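Local coordinates for glutaredoxin (Methanosarcina mazei, PDB 3NZN), which probably carries out thiol-disulfide exchange as a small redox protein of the thioredoxin superfamily, through a cysteine pair at a helix start, at residues Gly91-Glu94 with Lys95-Arg98; Ser30-Val33 with Trp34-Lys37; Arg71-Pro74 with Ser75-Pro79. All coordinates share one frame; numbering follows the deposited sequence.

Contact 1: Gly91-Glu94 with Lys95-Arg98; sequences GFKE and KEIR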
ATOM      1  N   GLY A  91      -9.043 -12.721   6.565  1.00 10.66           N
ATOM      2  CA  GLY A  91      -8.129 -13.775   6.871  1.00 11.37           C
ATOM      3  C   GLY A  91      -8.534 -15.118   6.275  1.00  9.86           C
ATOM      4  O   GLY A  91      -9.614 -15.288   5.769  1.00 10.60           O
ATOM      5  N   PHE A  92      -7.648 -16.053   6.433  1.00 11.00           N
ATOM      6  CA  PHE A  92      -7.927 -17.453   6.134  1.00 10.59           C
ATOM      7  C   PHE A  92      -8.654 -18.077   7.295  1.00 11.07           C
ATOM      8  O   PHE A  92      -8.091 -18.351   8.303  1.00 13.18           O
ATOM      9  CB  PHE A  92      -6.655 -18.183   5.842  1.00 11.42           C
ATOM     10  CG  PHE A  92      -6.907 -19.630   5.494  1.00 13.19           C
ATOM     11  CD1 PHE A  92      -7.477 -19.997   4.284  1.00 12.91           C
ATOM     12  CD2 PHE A  92      -6.619 -20.662   6.397  1.00 14.78           C
ATOM     13  CE1 PHE A  92      -7.744 -21.312   3.986  1.00 14.73           C
ATOM     14  CE2 PHE A  92      -6.890 -22.003   6.075  1.00 16.66           C
ATOM     15  CZ  PHE A  92      -7.415 -22.298   4.880  1.00 15.68           C
ATOM     16  N   LYS A  93      -9.976 -18.165   7.150  1.00 11.18           N
ATOM     17  CA  LYS A  93     -10.870 -18.735   8.092  1.00 11.45           C
ATOM     18  C   LYS A  93     -11.591 -19.894   7.434  1.00 10.19           C
ATOM     19  O   LYS A  93     -12.605 -19.685   6.795  1.00 11.07           O
ATOM     20  CB  LYS A  93     -11.844 -17.716   8.616  1.00 13.32           C
ATOM     21  CG  LYS A  93     -11.059 -16.604   9.490  1.00 17.36           C
ATOM     22  CD  LYS A  93     -11.980 -15.544   9.983  1.00 19.63           C
ATOM     23  CE  LYS A  93     -12.726 -16.102  11.201  1.00 24.20           C
ATOM     24  NZ  LYS A  93     -13.609 -15.010  11.816  1.00 28.89           N
ATOM     25  N   GLU A  94     -11.042 -21.078   7.524  1.00 10.93           N
ATOM     26  CA  GLU A  94     -11.382 -22.203   6.660  1.00 10.54           C
ATOM     27  C   GLU A  94     -12.882 -22.638   6.826  1.00 10.16           C
ATOM     28  O   GLU A  94     -13.624 -22.755   5.849  1.00 10.59           O
ATOM     29  CB  GLU A  94     -10.411 -23.371   6.944  1.00 11.50           C
ATOM     30  CG  GLU A  94     -10.576 -24.571   6.118  1.00 12.37           C
ATOM     31  CD  GLU A  94      -9.375 -25.517   6.074  1.00 16.43           C
ATOM     32  OE1 GLU A  94      -8.436 -25.246   6.823  1.00 19.71           O
ATOM     33  OE2 GLU A  94      -9.354 -26.527   5.375  1.00 21.97           O
ATOM     34  N   LYS A  95     -13.279 -22.890   8.073  1.00 10.37           N
ATOM     35  CA  LYS A  95     -14.642 -23.305   8.333  1.00 10.68           C
ATOM     36  C   LYS A  95     -15.668 -22.217   7.906  1.00 10.70           C
ATOM     37  O   LYS A  95     -16.681 -22.485   7.279  1.00 11.07           O
ATOM     38  CB  LYS A  95     -14.808 -23.686   9.782  1.00 12.36           C
ATOM     39  CG  LYS A  95     -16.235 -24.149  10.114  1.00 15.36           C
ATOM     40  CD  LYS A  95     -16.353 -24.615  11.585  1.00 18.49           C
ATOM     41  CE  LYS A  95     -17.678 -25.082  12.000  1.00 23.17           C
ATOM     42  NZ  LYS A  95     -17.510 -25.499  13.472  1.00 33.51           N
ATOM     43  N   GLU A  96     -15.360 -20.973   8.245  1.00 10.87           N
ATOM     44  CA  GLU A  96     -16.257 -19.906   7.906  1.00 10.89           C
ATOM     45  C   GLU A  96     -16.429 -19.737   6.422  1.00  9.58           C
ATOM     46  O   GLU A  96     -17.532 -19.481   5.934  1.00 10.61           O
ATOM     47  CB  GLU A  96     -15.796 -18.587   8.585  1.00 12.09           C
ATOM     48  CG  GLU A  96     -16.792 -17.491   8.423  1.00 15.14           C
ATOM     49  CD  GLU A  96     -16.354 -16.185   9.094  1.00 18.77           C
ATOM     50  OE1 GLU A  96     -15.358 -16.164   9.810  1.00 24.03           O
ATOM     51  OE2 GLU A  96     -17.015 -15.172   8.902  1.00 21.59           O
ATOM     52  N   ILE A  97     -15.345 -19.851   5.666  1.00  9.70           N
ATOM     53  CA  ILE A  97     -15.411 -19.731   4.246  1.00  9.53           C
ATOM     54  C   ILE A  97     -16.263 -20.852   3.659  1.00  9.50           C
ATOM     55  O   ILE A  97     -17.178 -20.606   2.888  1.00  9.43           O
ATOM     56  CB  ILE A  97     -14.024 -19.730   3.598  1.00  9.37           C
ATOM     57  CG1 ILE A  97     -13.292 -18.409   3.963  1.00 11.01           C
ATOM     58  CG2 ILE A  97     -14.091 -19.866   2.144  1.00 10.80           C
ATOM     59  CD1 ILE A  97     -11.755 -18.460   3.682  1.00 12.23           C
ATOM     60  N   ARG A  98     -15.945 -22.130   4.020  1.00  8.73           N
ATOM     61  CA  ARG A  98     -16.708 -23.240   3.449  1.00  8.74           C
ATOM     62  C   ARG A  98     -18.169 -23.183   3.840  1.00  9.03           C
ATOM     63  O   ARG A  98     -19.045 -23.426   2.987  1.00  9.17           O
ATOM     64  CB  ARG A  98     -16.059 -24.563   3.692  1.00  8.63           C
ATOM     65  CG  ARG A  98     -16.011 -25.073   5.126  1.00  9.46           C
ATOM     66  CD  ARG A  98     -17.251 -25.943   5.467  1.00  9.88           C
ATOM     67  NE  ARG A  98     -17.056 -26.507   6.749  1.00 10.55           N
ATOM     68  CZ  ARG A  98     -17.926 -27.263   7.381  1.00 12.92           C
ATOM     69  NH1 ARG A  98     -19.111 -27.426   6.907  1.00 13.04           N
ATOM     70  NH2 ARG A  98     -17.592 -27.774   8.562  1.00 15.55           N
TER

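Contact 2: Ser30-Val33 with Trp34-Lys37; sequences STCV and WCKK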
ATOM      1  N   SER A  30      -0.035 -10.438  -3.873  1.00 11.27           N
ATOM      2  CA  SER A  30       0.692 -11.427  -4.562  1.00 12.97           C
ATOM      3  C   SER A  30       1.706 -12.220  -3.711  1.00 13.47           C
ATOM      4  O   SER A  30       2.048 -13.326  -3.982  1.00 17.93           O
ATOM      5  CB  SER A  30       1.296 -10.873  -5.819  1.00 15.57           C
ATOM      6  OG  SER A  30       2.375  -9.991  -5.473  1.00 16.70           O
ATOM      7  N   THR A  31       2.188 -11.543  -2.688  1.00 14.31           N
ATOM      8  CA  THR A  31       3.093 -12.043  -1.645  1.00 17.04           C
ATOM      9  C   THR A  31       2.293 -12.153  -0.375  1.00 18.57           C
ATOM     10  O   THR A  31       2.081 -11.158   0.255  1.00 21.55           O
ATOM     11  CB  THR A  31       4.139 -10.984  -1.357  1.00 18.71           C
ATOM     12  OG1 THR A  31       3.315  -9.873  -0.905  1.00 26.23           O
ATOM     13  CG2 THR A  31       4.892 -10.722  -2.579  1.00 25.34           C
ATOM     14  N   CYS A  32       1.535 -13.175  -0.145  1.00 16.84           N
ATOM     15  CA  CYS A  32       0.712 -13.297   1.046  1.00 14.34           C
ATOM     16  C   CYS A  32       0.349 -14.799   1.120  1.00 13.98           C
ATOM     17  O   CYS A  32      -0.474 -15.313   0.387  1.00 13.48           O
ATOM     18  CB  CYS A  32      -0.544 -12.458   0.948  1.00 16.80           C
ATOM     19  SG  CYS A  32      -1.894 -12.711   2.055  1.00 18.28           S
ATOM     20  N   VAL A  33       1.008 -15.488   2.027  1.00 13.47           N
ATOM     21  CA  VAL A  33       0.806 -16.948   2.234  1.00 15.05           C
ATOM     22  C   VAL A  33      -0.606 -17.288   2.549  1.00 12.39           C
ATOM     23  O   VAL A  33      -1.114 -18.296   2.061  1.00 14.34           O
ATOM     24  CB  VAL A  33       1.782 -17.400   3.389  1.00 17.43           C
ATOM     25  CG1 VAL A  33       1.414 -18.708   3.949  1.00 23.22           C
ATOM     26  CG2 VAL A  33       3.233 -17.362   2.923  1.00 22.86           C
ATOM     27  N   TRP A  34      -1.276 -16.507   3.362  1.00 12.22           N
ATOM     28  CA  TRP A  34      -2.631 -16.804   3.703  1.00 12.86           C
ATOM     29  C   TRP A  34      -3.617 -16.531   2.597  1.00 10.71           C
ATOM     30  O   TRP A  34      -4.670 -17.164   2.516  1.00 11.55           O
ATOM     31  CB  TRP A  34      -3.010 -16.202   5.016  1.00 13.92           C
ATOM     32  CG  TRP A  34      -2.202 -16.710   6.162  1.00 14.96           C
ATOM     33  CD1 TRP A  34      -1.189 -16.074   6.789  1.00 18.04           C
ATOM     34  CD2 TRP A  34      -2.430 -17.948   6.843  1.00 16.48           C
ATOM     35  NE1 TRP A  34      -0.740 -16.844   7.830  1.00 20.46           N
ATOM     36  CE2 TRP A  34      -1.464 -18.006   7.856  1.00 17.30           C
ATOM     37  CE3 TRP A  34      -3.285 -19.045   6.642  1.00 16.78           C
ATOM     38  CZ2 TRP A  34      -1.387 -19.073   8.717  1.00 23.83           C
ATOM     39  CZ3 TRP A  34      -3.221 -20.084   7.546  1.00 20.89           C
ATOM     40  CH2 TRP A  34      -2.293 -20.090   8.556  1.00 22.53           C
ATOM     41  N   CYS A  35      -3.276 -15.564   1.744  1.00 11.68           N
ATOM     42  CA  CYS A  35      -4.056 -15.315   0.548  1.00 10.25           C
ATOM     43  C   CYS A  35      -3.954 -16.517  -0.344  1.00 10.50           C
ATOM     44  O   CYS A  35      -4.964 -16.996  -0.903  1.00 11.60           O
ATOM     45  CB  CYS A  35      -3.612 -14.091  -0.181  1.00 10.94           C
ATOM     46  SG  CYS A  35      -3.732 -12.539   0.696  1.00 12.83           S
ATOM     47  N   LYS A  36      -2.764 -17.090  -0.499  1.00 11.34           N
ATOM     48  CA  LYS A  36      -2.610 -18.251  -1.364  1.00 11.49           C
ATOM     49  C   LYS A  36      -3.369 -19.464  -0.795  1.00 11.32           C
ATOM     50  O   LYS A  36      -3.983 -20.227  -1.533  1.00 12.04           O
ATOM     51  CB  LYS A  36      -1.143 -18.553  -1.519  1.00 13.25           C
ATOM     52  CG  LYS A  36      -0.275 -17.676  -2.342  1.00 22.43           C
ATOM     53  CD  LYS A  36      -0.863 -17.019  -3.670  1.00 26.89           C
ATOM     54  CE  LYS A  36      -0.360 -15.541  -3.807  1.00 30.00           C
ATOM     55  NZ  LYS A  36      -0.988 -14.677  -2.726  1.00 18.99           N
ATOM     56  N   LYS A  37      -3.369 -19.595   0.518  1.00 11.19           N
ATOM     57  CA  LYS A  37      -4.090 -20.686   1.128  1.00 11.91           C
ATOM     58  C   LYS A  37      -5.597 -20.502   0.925  1.00 10.72           C
ATOM     59  O   LYS A  37      -6.337 -21.492   0.741  1.00 11.41           O
ATOM     60  CB  LYS A  37      -3.855 -20.733   2.632  1.00 15.38           C
ATOM     61  CG  LYS A  37      -2.567 -21.245   3.132  1.00 20.41           C
ATOM     62  CD  LYS A  37      -2.727 -22.245   4.295  1.00 31.94           C
ATOM     63  CE  LYS A  37      -1.356 -22.992   4.638  1.00 37.86           C
ATOM     64  NZ  LYS A  37      -1.118 -24.390   3.941  1.00 42.44           N
TER

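Contact 3: Arg71-Pro74 with Ser75-Pro79; sequences RFNP and SVSFP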
ATOM      1  N   ARG A  71     -14.468  -0.712   2.417  1.00 12.36           N
ATOM      2  CA  ARG A  71     -15.939  -0.739   2.643  1.00 14.00           C
ATOM      3  C   ARG A  71     -16.367  -1.937   3.522  1.00 13.49           C
ATOM      4  O   ARG A  71     -17.163  -1.800   4.405  1.00 16.35           O
ATOM      5  CB  ARG A  71     -16.695  -0.775   1.330  1.00 15.69           C
ATOM      6  CG  ARG A  71     -18.181  -1.050   1.446  1.00 20.69           C
ATOM      7  CD  ARG A  71     -18.786  -1.182   0.082  1.00 23.93           C
ATOM      8  NE  ARG A  71     -20.052  -1.888   0.090  1.00 24.57           N
ATOM      9  CZ  ARG A  71     -20.654  -2.240  -1.014  1.00 29.51           C
ATOM     10  NH1 ARG A  71     -20.128  -1.951  -2.166  1.00 35.29           N
ATOM     11  NH2 ARG A  71     -21.793  -2.907  -0.939  1.00 33.04           N
ATOM     12  N   PHE A  72     -15.757  -3.095   3.238  1.00 12.34           N
ATOM     13  CA  PHE A  72     -16.119  -4.340   3.869  1.00 12.53           C
ATOM     14  C   PHE A  72     -15.195  -4.700   5.039  1.00 13.21           C
ATOM     15  O   PHE A  72     -15.481  -5.564   5.860  1.00 16.76           O
ATOM     16  CB  PHE A  72     -16.073  -5.470   2.868  1.00 13.26           C
ATOM     17  CG  PHE A  72     -17.312  -5.486   1.976  1.00 14.21           C
ATOM     18  CD1 PHE A  72     -18.463  -6.065   2.413  1.00 15.36           C
ATOM     19  CD2 PHE A  72     -17.289  -5.004   0.725  1.00 14.98           C
ATOM     20  CE1 PHE A  72     -19.601  -6.078   1.640  1.00 14.78           C
ATOM     21  CE2 PHE A  72     -18.475  -5.038  -0.063  1.00 17.08           C
ATOM     22  CZ  PHE A  72     -19.560  -5.633   0.412  1.00 15.62           C
ATOM     23  N   ASN A  73     -14.050  -4.033   5.102  1.00 12.02           N
ATOM     24  CA  ASN A  73     -12.969  -4.364   6.025  1.00 11.17           C
ATOM     25  C   ASN A  73     -12.139  -3.086   6.247  1.00 11.60           C
ATOM     26  O   ASN A  73     -11.163  -2.831   5.589  1.00 11.55           O
ATOM     27  CB  ASN A  73     -12.056  -5.432   5.468  1.00 11.15           C
ATOM     28  CG  ASN A  73     -10.843  -5.666   6.351  1.00 10.49           C
ATOM     29  OD1 ASN A  73     -10.823  -5.258   7.488  1.00 12.14           O
ATOM     30  ND2 ASN A  73      -9.897  -6.413   5.852  1.00 10.45           N
ATOM     31  N   PRO A  74     -12.543  -2.292   7.254  1.00 13.26           N
ATOM     32  CA  PRO A  74     -11.840  -1.063   7.515  1.00 14.78           C
ATOM     33  C   PRO A  74     -10.362  -1.145   7.809  1.00 15.19           C
ATOM     34  O   PRO A  74      -9.644  -0.111   7.694  1.00 17.03           O
ATOM     35  CB  PRO A  74     -12.656  -0.446   8.658  1.00 16.82           C
ATOM     36  CG  PRO A  74     -14.046  -1.053   8.521  1.00 18.63           C
ATOM     37  CD  PRO A  74     -13.836  -2.366   7.960  1.00 14.02           C
ATOM     38  N   SER A  75      -9.921  -2.304   8.223  1.00 14.01           N
ATOM     39  CA  SER A  75      -8.507  -2.550   8.460  1.00 13.91           C
ATOM     40  C   SER A  75      -7.681  -2.523   7.171  1.00 14.25           C
ATOM     41  O   SER A  75      -6.410  -2.488   7.219  1.00 16.95           O
ATOM     42  CB  SER A  75      -8.245  -3.804   9.245  1.00 15.35           C
ATOM     43  OG  SER A  75      -8.854  -3.764  10.463  1.00 19.18           O
ATOM     44  N   VAL A  76      -8.320  -2.728   6.022  1.00 12.11           N
ATOM     45  CA  VAL A  76      -7.612  -2.896   4.758  1.00 11.81           C
ATOM     46  C   VAL A  76      -6.506  -3.892   4.923  1.00 11.65           C
ATOM     47  O   VAL A  76      -5.306  -3.672   4.757  1.00 12.89           O
ATOM     48  CB  VAL A  76      -7.158  -1.547   4.173  1.00 12.64           C
ATOM     49  CG1 VAL A  76      -6.698  -1.728   2.774  1.00 13.44           C
ATOM     50  CG2 VAL A  76      -8.318  -0.557   4.285  1.00 14.37           C
ATOM     51  N   SER A  77      -6.967  -5.143   5.151  1.00 10.63           N
ATOM     52  CA  SER A  77      -6.106  -6.276   5.369  1.00 10.68           C
ATOM     53  C   SER A  77      -6.499  -7.415   4.415  1.00  8.78           C
ATOM     54  O   SER A  77      -7.573  -7.403   3.826  1.00 10.87           O
ATOM     55  CB  SER A  77      -6.085  -6.683   6.785  1.00 11.87           C
ATOM     56  OG  SER A  77      -7.370  -7.132   7.211  1.00 12.09           O
ATOM     57  N   PHE A  78      -5.602  -8.371   4.317  1.00  9.30           N
ATOM     58  CA  PHE A  78      -5.653  -9.357   3.229  1.00  9.13           C
ATOM     59  C   PHE A  78      -5.336 -10.748   3.768  1.00  9.49           C
ATOM     60  O   PHE A  78      -4.405 -10.921   4.551  1.00 10.71           O
ATOM     61  CB  PHE A  78      -4.610  -9.001   2.153  1.00  9.23           C
ATOM     62  CG  PHE A  78      -4.879  -7.641   1.606  1.00  9.55           C
ATOM     63  CD1 PHE A  78      -5.832  -7.437   0.618  1.00 10.54           C
ATOM     64  CD2 PHE A  78      -4.279  -6.469   2.133  1.00 10.41           C
ATOM     65  CE1 PHE A  78      -6.142  -6.202   0.173  1.00 10.27           C
ATOM     66  CE2 PHE A  78      -4.623  -5.224   1.664  1.00 10.57           C
ATOM     67  CZ  PHE A  78      -5.526  -5.085   0.739  1.00 10.82           C
ATOM     68  N   PRO A  79      -6.079 -11.794   3.332  1.00  8.87           N
ATOM     69  CA  PRO A  79      -7.121 -11.671   2.369  1.00  9.19           C
ATOM     70  C   PRO A  79      -8.422 -11.106   2.923  1.00  8.66           C
ATOM     71  O   PRO A  79      -8.714 -11.261   4.095  1.00  9.43           O
ATOM     72  CB  PRO A  79      -7.383 -13.149   1.982  1.00 10.22           C
ATOM     73  CG  PRO A  79      -6.942 -13.936   3.189  1.00 11.15           C
ATOM     74  CD  PRO A  79      -5.747 -13.137   3.719  1.00  9.30           C
TER

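Contact 1: Gly91-Glu94 with Lys95-Arg98
Lys-95 follows Glu-94 in the first turn of helix 94-100 and leads into the pair formed by Lys-93 and Glu-96; its backbone N bonds a glycerol, probably from the crystallisation liquor, that also takes Glu-96 N. Glu-96 carries the charged part of the contact. It runs side by side with Lys-93, pointing the same way, and Glu-96 OE1 meets Lys-93 NZ in a salt bridge of 2.9 Å, weak as a hydrogen bond. The lysine chain reaches it through a bend at chi3 (79°), which also brings Lys-93 CE to 3.0 Å from Glu-96 OE1. Glu-96 OE2 has a second lysine, Lys-87. In the thioredoxin fold this is the C-terminal helix, entered from strand 87-90; Lys-93 is its N-cap residue, and the carboxylate of Glu-96 in the first turn is probably favoured by the positive end of the helix. Ile-97 turns inward to Leu-41 and Ile-89, its CG1 3.2 Å from Lys-93 O, and Ile-97 N gives Lys-93 O a backbone bond of 3.0 Å. Arg-98 N follows with a bond to Glu-94 O, 3.0 Å away. Arg-98 CG sits 3.4 Å from Glu-94 O, whereas the guanidinium NH1 goes to Phe-103 O.

Contact 2: Ser30-Val33 with Trp34-Lys37
Cys-32 and Cys-35 face each other across the first turn of helix 33-45, their sulfurs joined in a disulfide, SG to SG 2.3 Å, with a right-handed twist (chi3 73°). Cys-32 SG swings anti to the backbone N (chi1 165°) and Cys-35 SG anti to its carbonyl carbon; these torsions bring the sulfurs together, with Cys-32 CB 3.7 Å from Cys-35 CB. Beside this bridge Lys-36 curls back against the start of the helix: bends at chi2, chi3 and chi4 lay its CE 3.3 Å from Ser-30 O and set NZ 3.2 Å from Cys-32 O. That oxygen, at the N-cap residue, is gripped twice by one lysine, by Lys-36 N at 3.0 Å and by NZ tilted 29° out of the carbonyl plane; NZ also bonds Leu-29 O. A leucine in place of Lys-36 lacks the ammonium group, and Cys-32 O would probably keep just the backbone N-H of these two donors, with the loop before the helix less tied down. The CB of Trp-34 points away, and the residue packs on Asn-2 of the second subunit. A CxxC pair closed into a disulfide is the oxidised state of a thioredoxin-type site; with Cys-35 buried and Cys-32 partly exposed, exchange probably begins at Cys-32.

Contact 3: Arg71-Pro74 with Ser75-Pro79
Asn-73 reaches Ser-77 because its CG stands trans to the backbone N (chi1 173°) and its amide faces the chain after the turn; Ser-77 OG, held between the backbone N and the carbonyl carbon (chi1 64°), meets it. The frame is a type I beta turn from Asn-73 to Val-76, which takes the chain from the end of helix 59-72 to strand 77-83 of the thioredoxin fold. Val-76 N closes it on Asn-73 O at 2.9 Å. The side chain of Asn-73 adds an Asx turn: Asn-73 OD1 accepts a weak bond from Ser-75 N at 3.2 Å and lies 3.4 Å from Ser-75 CB. One residue thus bonds the turn through both its backbone oxygen and its amide oxygen. Pro-74 fills the second position of the turn, and Val-76 CG2 rests 3.7 Å from Pro-74 O as its side chain heads for Val-66 and Arg-70 of helix 59-72. Beyond the turn, Ser-77 and Phe-78 pair antiparallel with a strand of the second subunit, so the sheet continues between the copies, and a cis peptide leads into Pro-79, as in the cis-proline loop characteristic of the fold. The buried amide nitrogen of Asn-73 has two hydroxyl partners, Thr-80 OG1 being the other; the bond from Asn-73 ND2 to Ser-77 OG is 3.0 Å long and nearly straight (169°), with the oxygen in the amide plane of Asn-73.

How the contacts relate
Contact 3 is mostly buried, contact 1 partly so, and contact 2 lies at the surface although Cys-35 is buried. Contacts 1 and 2 are both helix starts: one pairs the N-cap lysine with a glutamate of the first turn, the other joins two cysteines and turns a lysine onto backbone oxygens. Contact 3 instead leaves a helix, and relies on neutral amide and hydroxyl groups. The three converge on Pro-79, whose O probably accepts a bond from Gly-91 N (2.9 Å) and whose N lies 3.6 Å from Cys-35 SG. Phe-92 links contacts 1 and 2, its CB 3.6 Å from Trp-34 CE3. All three touch the second subunit.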